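Local coordinates for protein ferritin (Pseudo-nitzschia multiseries, PDB 4IWK) that binds and oxidises ferrous iron at a ferroxidase site within its four-helix bundle and probably stores it as ferric hydroxide, at residues E85-T99 / Q128-V142. Sequence-based numbering, arbitrary orientation.
Sequences EDVWQSILELEQANT and QVNEEDKIGSILAKV. With FE (Fe (III) ion), chain I.
Glu95 and Glu131 reach across from helices 84-111 and 115-145 of the ferritin four-helix bundle, whose segments 85-99 and 128-142 run antiparallel at 164°, and meet at one ferric ion of the ferroxidase centre. Glu95 OE2 and Glu131 OE1 each bind this iron at 2.1 Å, with their carboxylate planes turned 88° apart; waters 1 and 3 and Glu49 of helix 36-62 also take part. Glu95 OE2 and Glu131 OE1 sit 2.8 Å apart, a closeness the shared cation probably makes tolerable. Glu131 bridges the two irons: its OE2 binds a second ferric ion, together with Glu45 and Glu48. Around this first shell, Gln128 bends at chi2 (-51°) and points NE2 at Glu95 OE1, 3.0 Å away, in an almost straight bond lying in the amide plane. Asn98 ND2, its amide positioned by Gln15 of helix 3-32 through OD1, reaches the same oxygen from above the carboxylate plane, while Tyr23 of helix 3-32 hydrogen-bonds Glu95 OE2, and together they limit how the carboxylate can turn. Water 1 links iron, Glu95 OE1 and Gln128 OE1. One layer further out, the second N-H of Gln128 goes to Thr99 OG1, whose hydroxyl in turn donates to the anti lone pair of Glu132 OE2; water 2 joins Glu132 OE1 to Gln96 NE2. Away from the metal the seam becomes apolar: Leu92 is a knob among Glu132, Ile135, Gly136 and Leu139, and Leu139 fits between Glu85, Trp88, Gln89 and Leu92. Met38 and Met42 of helix 36-62 touch the Trp88 side chain, and the Phe30 ring of helix 3-32 meets its indole. Val142 CG2 meets the five-membered ring off-centre, and Ile138 CG2 lies over one face in a CH-pi contact, 3.5 Å from the centroid of the Trp88 six-membered ring and almost exactly on the ring normal.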
loop_
_atom_site.group_PDB
_atom_site.type_symbol
_atom_site.label_atom_id
_atom_site.label_comp_id
_atom_site.label_asym_id
_atom_site.label_seq_id
_atom_site.Cartn_x
_atom_site.Cartn_y
_atom_site.Cartn_z
ATOM N N GLU A 85 -0.441 33.330 -43.906
ATOM C CA GLU A 85 -1.584 32.962 -44.781
ATOM C C GLU A 85 -1.173 32.222 -46.082
ATOM O O GLU A 85 -1.858 31.232 -46.498
ATOM C CB GLU A 85 -2.340 34.233 -45.180
ATOM C CG GLU A 85 -3.658 33.785 -45.799
ATOM C CD GLU A 85 -4.477 34.984 -46.261
ATOM O OE1 GLU A 85 -4.357 36.021 -45.586
ATOM O OE2 GLU A 85 -5.250 34.834 -47.254
ATOM N N ASP A 86 -0.054 32.651 -46.705
ATOM C CA ASP A 86 0.384 32.010 -47.912
ATOM C C ASP A 86 0.755 30.556 -47.604
ATOM O O ASP A 86 0.510 29.658 -48.434
ATOM C CB ASP A 86 1.668 32.686 -48.446
ATOM C CG ASP A 86 1.442 34.128 -48.941
ATOM O OD1 ASP A 86 0.291 34.469 -49.313
ATOM O OD2 ASP A 86 2.457 34.871 -49.029
ATOM N N VAL A 87 1.447 30.344 -46.502
ATOM C CA VAL A 87 1.911 28.992 -46.183
ATOM C C VAL A 87 0.651 28.080 -45.927
ATOM O O VAL A 87 0.550 27.000 -46.508
ATOM C CB VAL A 87 2.749 28.959 -44.897
ATOM C CG1 VAL A 87 3.326 27.522 -44.729
ATOM C CG2 VAL A 87 3.947 29.937 -45.074
ATOM N N TRP A 88 -0.264 28.531 -45.055
ATOM C CA TRP A 88 -1.450 27.696 -44.792
ATOM C C TRP A 88 -2.278 27.414 -46.036
ATOM O O TRP A 88 -2.821 26.365 -46.202
ATOM C CB TRP A 88 -2.282 28.370 -43.713
ATOM C CG TRP A 88 -1.628 28.215 -42.324
ATOM C CD1 TRP A 88 -0.943 29.150 -41.644
ATOM C CD2 TRP A 88 -1.605 27.015 -41.525
ATOM N NE1 TRP A 88 -0.540 28.637 -40.412
ATOM C CE2 TRP A 88 -0.890 27.314 -40.364
ATOM C CE3 TRP A 88 -2.155 25.709 -41.701
ATOM C CZ2 TRP A 88 -0.711 26.385 -39.334
ATOM C CZ3 TRP A 88 -1.948 24.766 -40.680
ATOM C CH2 TRP A 88 -1.229 25.131 -39.517
ATOM N N GLN A 89 -2.362 28.380 -46.930
ATOM C CA GLN A 89 -3.090 28.145 -48.184
ATOM C C GLN A 89 -2.409 27.067 -49.048
ATOM O O GLN A 89 -3.056 26.159 -49.605
ATOM C CB GLN A 89 -3.184 29.520 -48.960
ATOM C CG GLN A 89 -3.725 29.296 -50.411
ATOM C CD GLN A 89 -5.249 28.951 -50.404
ATOM O OE1 GLN A 89 -5.972 29.505 -49.594
ATOM N NE2 GLN A 89 -5.698 27.997 -51.250
ATOM N N SER A 90 -1.078 27.103 -49.070
ATOM C CA SER A 90 -0.369 25.998 -49.760
ATOM C C SER A 90 -0.588 24.641 -49.076
ATOM O O SER A 90 -0.681 23.616 -49.797
ATOM C CB SER A 90 1.138 26.271 -49.800
ATOM O OG SER A 90 1.410 27.372 -50.708
ATOM N N ILE A 91 -0.665 24.623 -47.744
ATOM C CA ILE A 91 -0.858 23.335 -47.040
ATOM C C ILE A 91 -2.305 22.867 -47.338
ATOM O O ILE A 91 -2.537 21.671 -47.538
ATOM C CB ILE A 91 -0.654 23.514 -45.561
ATOM C CG1 ILE A 91 0.839 23.876 -45.327
ATOM C CG2 ILE A 91 -1.079 22.305 -44.755
ATOM C CD1 ILE A 91 1.750 22.825 -45.889
ATOM N N LEU A 92 -3.266 23.771 -47.385
ATOM C CA LEU A 92 -4.652 23.324 -47.773
ATOM C C LEU A 92 -4.642 22.691 -49.147
ATOM O O LEU A 92 -5.172 21.573 -49.347
ATOM C CB LEU A 92 -5.578 24.553 -47.758
ATOM C CG LEU A 92 -7.020 24.104 -48.224
ATOM C CD1 LEU A 92 -7.668 23.132 -47.268
ATOM C CD2 LEU A 92 -7.830 25.395 -48.356
ATOM N N GLU A 93 -4.009 23.334 -50.106
ATOM C CA GLU A 93 -3.892 22.792 -51.457
ATOM C C GLU A 93 -3.203 21.440 -51.492
ATOM O O GLU A 93 -3.617 20.590 -52.266
ATOM C CB GLU A 93 -3.182 23.796 -52.336
ATOM C CG GLU A 93 -4.089 24.972 -52.639
ATOM C CD GLU A 93 -3.321 26.120 -53.266
ATOM O OE1 GLU A 93 -2.245 25.886 -53.760
ATOM O OE2 GLU A 93 -3.794 27.261 -53.270
ATOM N N LEU A 94 -2.105 21.302 -50.683
ATOM C CA LEU A 94 -1.372 20.033 -50.580
ATOM C C LEU A 94 -2.362 18.921 -50.112
ATOM O O LEU A 94 -2.365 17.796 -50.685
ATOM C CB LEU A 94 -0.265 20.190 -49.545
ATOM C CG LEU A 94 0.575 18.921 -49.264
ATOM C CD1 LEU A 94 1.423 18.570 -50.491
ATOM C CD2 LEU A 94 1.417 19.197 -48.002
ATOM N N GLU A 95 -3.091 19.198 -49.048
ATOM C CA GLU A 95 -4.062 18.202 -48.505
ATOM C C GLU A 95 -5.142 17.858 -49.552
ATOM O O GLU A 95 -5.501 16.642 -49.657
ATOM C CB GLU A 95 -4.642 18.598 -47.180
ATOM C CG GLU A 95 -3.592 18.469 -46.019
ATOM C CD GLU A 95 -3.083 17.100 -45.722
ATOM O OE1 GLU A 95 -3.575 16.126 -46.311
ATOM O OE2 GLU A 95 -2.249 17.066 -44.798
ATOM N N GLN A 96 -5.576 18.854 -50.305
ATOM C CA GLN A 96 -6.562 18.601 -51.361
ATOM C C GLN A 96 -5.981 17.695 -52.415
ATOM O O GLN A 96 -6.659 16.755 -52.914
ATOM C CB GLN A 96 -7.060 19.867 -51.972
ATOM C CG GLN A 96 -7.920 20.630 -50.963
ATOM C CD GLN A 96 -8.186 22.070 -51.382
ATOM O OE1 GLN A 96 -7.518 22.582 -52.269
ATOM N NE2 GLN A 96 -9.176 22.724 -50.738
ATOM N N ALA A 97 -4.686 17.901 -52.743
ATOM C CA ALA A 97 -3.969 16.969 -53.590
ATOM C C ALA A 97 -3.829 15.561 -53.084
ATOM O O ALA A 97 -3.872 14.592 -53.884
ATOM C CB ALA A 97 -2.572 17.520 -53.984
ATOM N N ASN A 98 -3.519 15.437 -51.808
ATOM C CA ASN A 98 -3.399 14.143 -51.198
ATOM C C ASN A 98 -4.773 13.420 -51.348
ATOM O O ASN A 98 -4.798 12.218 -51.603
ATOM C CB ASN A 98 -3.095 14.301 -49.723
ATOM C CG ASN A 98 -1.645 14.652 -49.430
ATOM O OD1 ASN A 98 -0.785 14.651 -50.331
ATOM N ND2 ASN A 98 -1.337 14.802 -48.117
ATOM N N THR A 99 -5.853 14.130 -51.125
ATOM C CA THR A 99 -7.225 13.520 -51.172
ATOM C C THR A 99 -7.466 13.139 -52.604
ATOM O O THR A 99 -7.986 12.039 -52.805
ATOM C CB THR A 99 -8.260 14.526 -50.725
ATOM O OG1 THR A 99 -8.019 14.855 -49.361
ATOM C CG2 THR A 99 -9.730 13.953 -50.854
ATOM N N GLN A 128 -8.626 12.114 -44.403
ATOM C CA GLN A 128 -8.487 13.293 -45.249
ATOM C C GLN A 128 -9.667 14.245 -45.052
ATOM O O GLN A 128 -9.489 15.453 -45.117
ATOM C CB GLN A 128 -8.433 12.919 -46.745
ATOM C CG GLN A 128 -7.089 12.298 -47.140
ATOM C CD GLN A 128 -5.927 13.180 -46.673
ATOM O OE1 GLN A 128 -5.195 12.775 -45.750
ATOM N NE2 GLN A 128 -5.764 14.363 -47.283
ATOM N N VAL A 129 -10.882 13.713 -44.834
ATOM C CA VAL A 129 -11.969 14.636 -44.502
ATOM C C VAL A 129 -11.617 15.422 -43.234
ATOM O O VAL A 129 -11.819 16.648 -43.155
ATOM C CB VAL A 129 -13.293 13.800 -44.253
ATOM C CG1 VAL A 129 -14.345 14.671 -43.576
ATOM C CG2 VAL A 129 -13.723 13.225 -45.590
ATOM N N ASN A 130 -11.047 14.757 -42.242
ATOM C CA ASN A 130 -10.742 15.443 -40.998
ATOM C C ASN A 130 -9.590 16.460 -41.200
ATOM O O ASN A 130 -9.649 17.573 -40.695
ATOM C CB ASN A 130 -10.328 14.433 -39.981
ATOM C CG ASN A 130 -11.557 13.634 -39.444
ATOM O OD1 ASN A 130 -12.717 13.979 -39.754
ATOM N ND2 ASN A 130 -11.297 12.494 -38.742
ATOM N N GLU A 131 -8.607 16.038 -41.981
ATOM C CA GLU A 131 -7.417 16.946 -42.188
ATOM C C GLU A 131 -7.823 18.151 -43.013
ATOM O O GLU A 131 -7.424 19.352 -42.653
ATOM C CB GLU A 131 -6.300 16.224 -42.942
ATOM C CG GLU A 131 -5.733 15.097 -42.070
ATOM C CD GLU A 131 -4.373 14.652 -42.533
ATOM O OE1 GLU A 131 -3.999 15.151 -43.619
ATOM O OE2 GLU A 131 -3.745 13.820 -41.882
ATOM N N GLU A 132 -8.620 17.965 -44.069
ATOM C CA GLU A 132 -9.019 19.160 -44.846
ATOM C C GLU A 132 -9.852 20.125 -43.971
ATOM O O GLU A 132 -9.724 21.375 -44.121
ATOM C CB GLU A 132 -9.787 18.798 -46.098
ATOM C CG GLU A 132 -8.892 18.154 -47.184
ATOM C CD GLU A 132 -9.585 18.049 -48.522
ATOM O OE1 GLU A 132 -10.441 18.904 -48.814
ATOM O OE2 GLU A 132 -9.393 17.077 -49.245
ATOM N N ASP A 133 -10.700 19.586 -43.120
ATOM C CA ASP A 133 -11.527 20.439 -42.304
ATOM C C ASP A 133 -10.639 21.225 -41.326
ATOM O O ASP A 133 -10.886 22.441 -41.155
ATOM C CB ASP A 133 -12.501 19.537 -41.478
ATOM C CG ASP A 133 -13.275 20.310 -40.412
ATOM O OD1 ASP A 133 -14.109 21.124 -40.811
ATOM O OD2 ASP A 133 -13.031 20.071 -39.248
ATOM N N LYS A 134 -9.684 20.547 -40.649
ATOM C CA LYS A 134 -8.803 21.160 -39.658
ATOM C C LYS A 134 -7.961 22.288 -40.364
ATOM O O LYS A 134 -7.885 23.401 -39.828
ATOM C CB LYS A 134 -7.886 20.070 -39.097
ATOM C CG LYS A 134 -6.853 20.629 -38.160
ATOM C CD LYS A 134 -6.663 19.677 -37.000
ATOM C CE LYS A 134 -5.405 20.129 -36.159
ATOM N NZ LYS A 134 -4.871 19.021 -35.226
ATOM N N ILE A 135 -7.351 21.993 -41.504
ATOM C CA ILE A 135 -6.525 23.010 -42.212
ATOM C C ILE A 135 -7.371 24.164 -42.668
ATOM O O ILE A 135 -6.979 25.317 -42.502
ATOM C CB ILE A 135 -5.782 22.398 -43.406
ATOM C CG1 ILE A 135 -4.742 21.474 -42.821
ATOM C CG2 ILE A 135 -5.099 23.502 -44.289
ATOM C CD1 ILE A 135 -4.354 20.280 -43.646
ATOM N N GLY A 136 -8.571 23.883 -43.193
ATOM C CA GLY A 136 -9.424 24.954 -43.677
ATOM C C GLY A 136 -9.789 25.820 -42.473
ATOM O O GLY A 136 -9.864 27.048 -42.615
ATOM N N SER A 137 -10.014 25.243 -41.290
ATOM C CA SER A 137 -10.421 26.053 -40.137
ATOM C C SER A 137 -9.233 26.898 -39.630
ATOM O O SER A 137 -9.397 28.062 -39.287
ATOM C CB SER A 137 -10.889 25.116 -38.999
ATOM O OG SER A 137 -11.057 25.827 -37.799
ATOM N N ILE A 138 -8.036 26.325 -39.609
ATOM C CA ILE A 138 -6.876 27.139 -39.214
ATOM C C ILE A 138 -6.638 28.303 -40.193
ATOM O O ILE A 138 -6.381 29.480 -39.740
ATOM C CB ILE A 138 -5.575 26.224 -39.113
ATOM C CG1 ILE A 138 -5.728 25.256 -37.958
ATOM C CG2 ILE A 138 -4.347 27.169 -38.949
ATOM C CD1 ILE A 138 -4.698 24.082 -37.940
ATOM N N LEU A 139 -6.704 28.001 -41.497
ATOM C CA LEU A 139 -6.558 29.021 -42.554
ATOM C C LEU A 139 -7.596 30.144 -42.260
ATOM O O LEU A 139 -7.290 31.338 -42.346
ATOM C CB LEU A 139 -6.744 28.431 -43.935
ATOM C CG LEU A 139 -6.718 29.428 -45.064
ATOM C CD1 LEU A 139 -5.323 30.098 -45.047
ATOM C CD2 LEU A 139 -6.920 28.644 -46.413
ATOM N N ALA A 140 -8.841 29.761 -41.895
ATOM C CA ALA A 140 -9.852 30.791 -41.683
ATOM C C ALA A 140 -9.459 31.660 -40.479
ATOM O O ALA A 140 -9.648 32.901 -40.507
ATOM C CB ALA A 140 -11.252 30.128 -41.411
ATOM N N LYS A 141 -9.010 31.037 -39.399
ATOM C CA LYS A 141 -8.602 31.832 -38.219
ATOM C C LYS A 141 -7.375 32.736 -38.546
ATOM O O LYS A 141 -7.287 33.918 -38.154
ATOM C CB LYS A 141 -8.220 30.865 -37.093
ATOM C CG LYS A 141 -9.433 30.069 -36.529
ATOM C CD LYS A 141 -8.809 28.986 -35.630
ATOM C CE LYS A 141 -9.798 27.998 -35.011
ATOM N NZ LYS A 141 -10.953 27.864 -35.980
ATOM N N VAL A 142 -6.420 32.173 -39.270
ATOM C CA VAL A 142 -5.244 32.977 -39.660
ATOM C C VAL A 142 -5.625 34.169 -40.466
ATOM O O VAL A 142 -5.109 35.291 -40.231
ATOM C CB VAL A 142 -4.286 32.096 -40.472
ATOM C CG1 VAL A 142 -3.192 32.935 -41.170
ATOM C CG2 VAL A 142 -3.639 31.075 -39.545
HETATM FE FE FE I . -2.075 14.990 -44.496
HETATM O O HOH W 1 -2.520 13.376 -45.430
HETATM O O HOH W 2 -10.838 21.345 -48.744
HETATM O O HOH W 3 -1.438 14.720 -42.806
#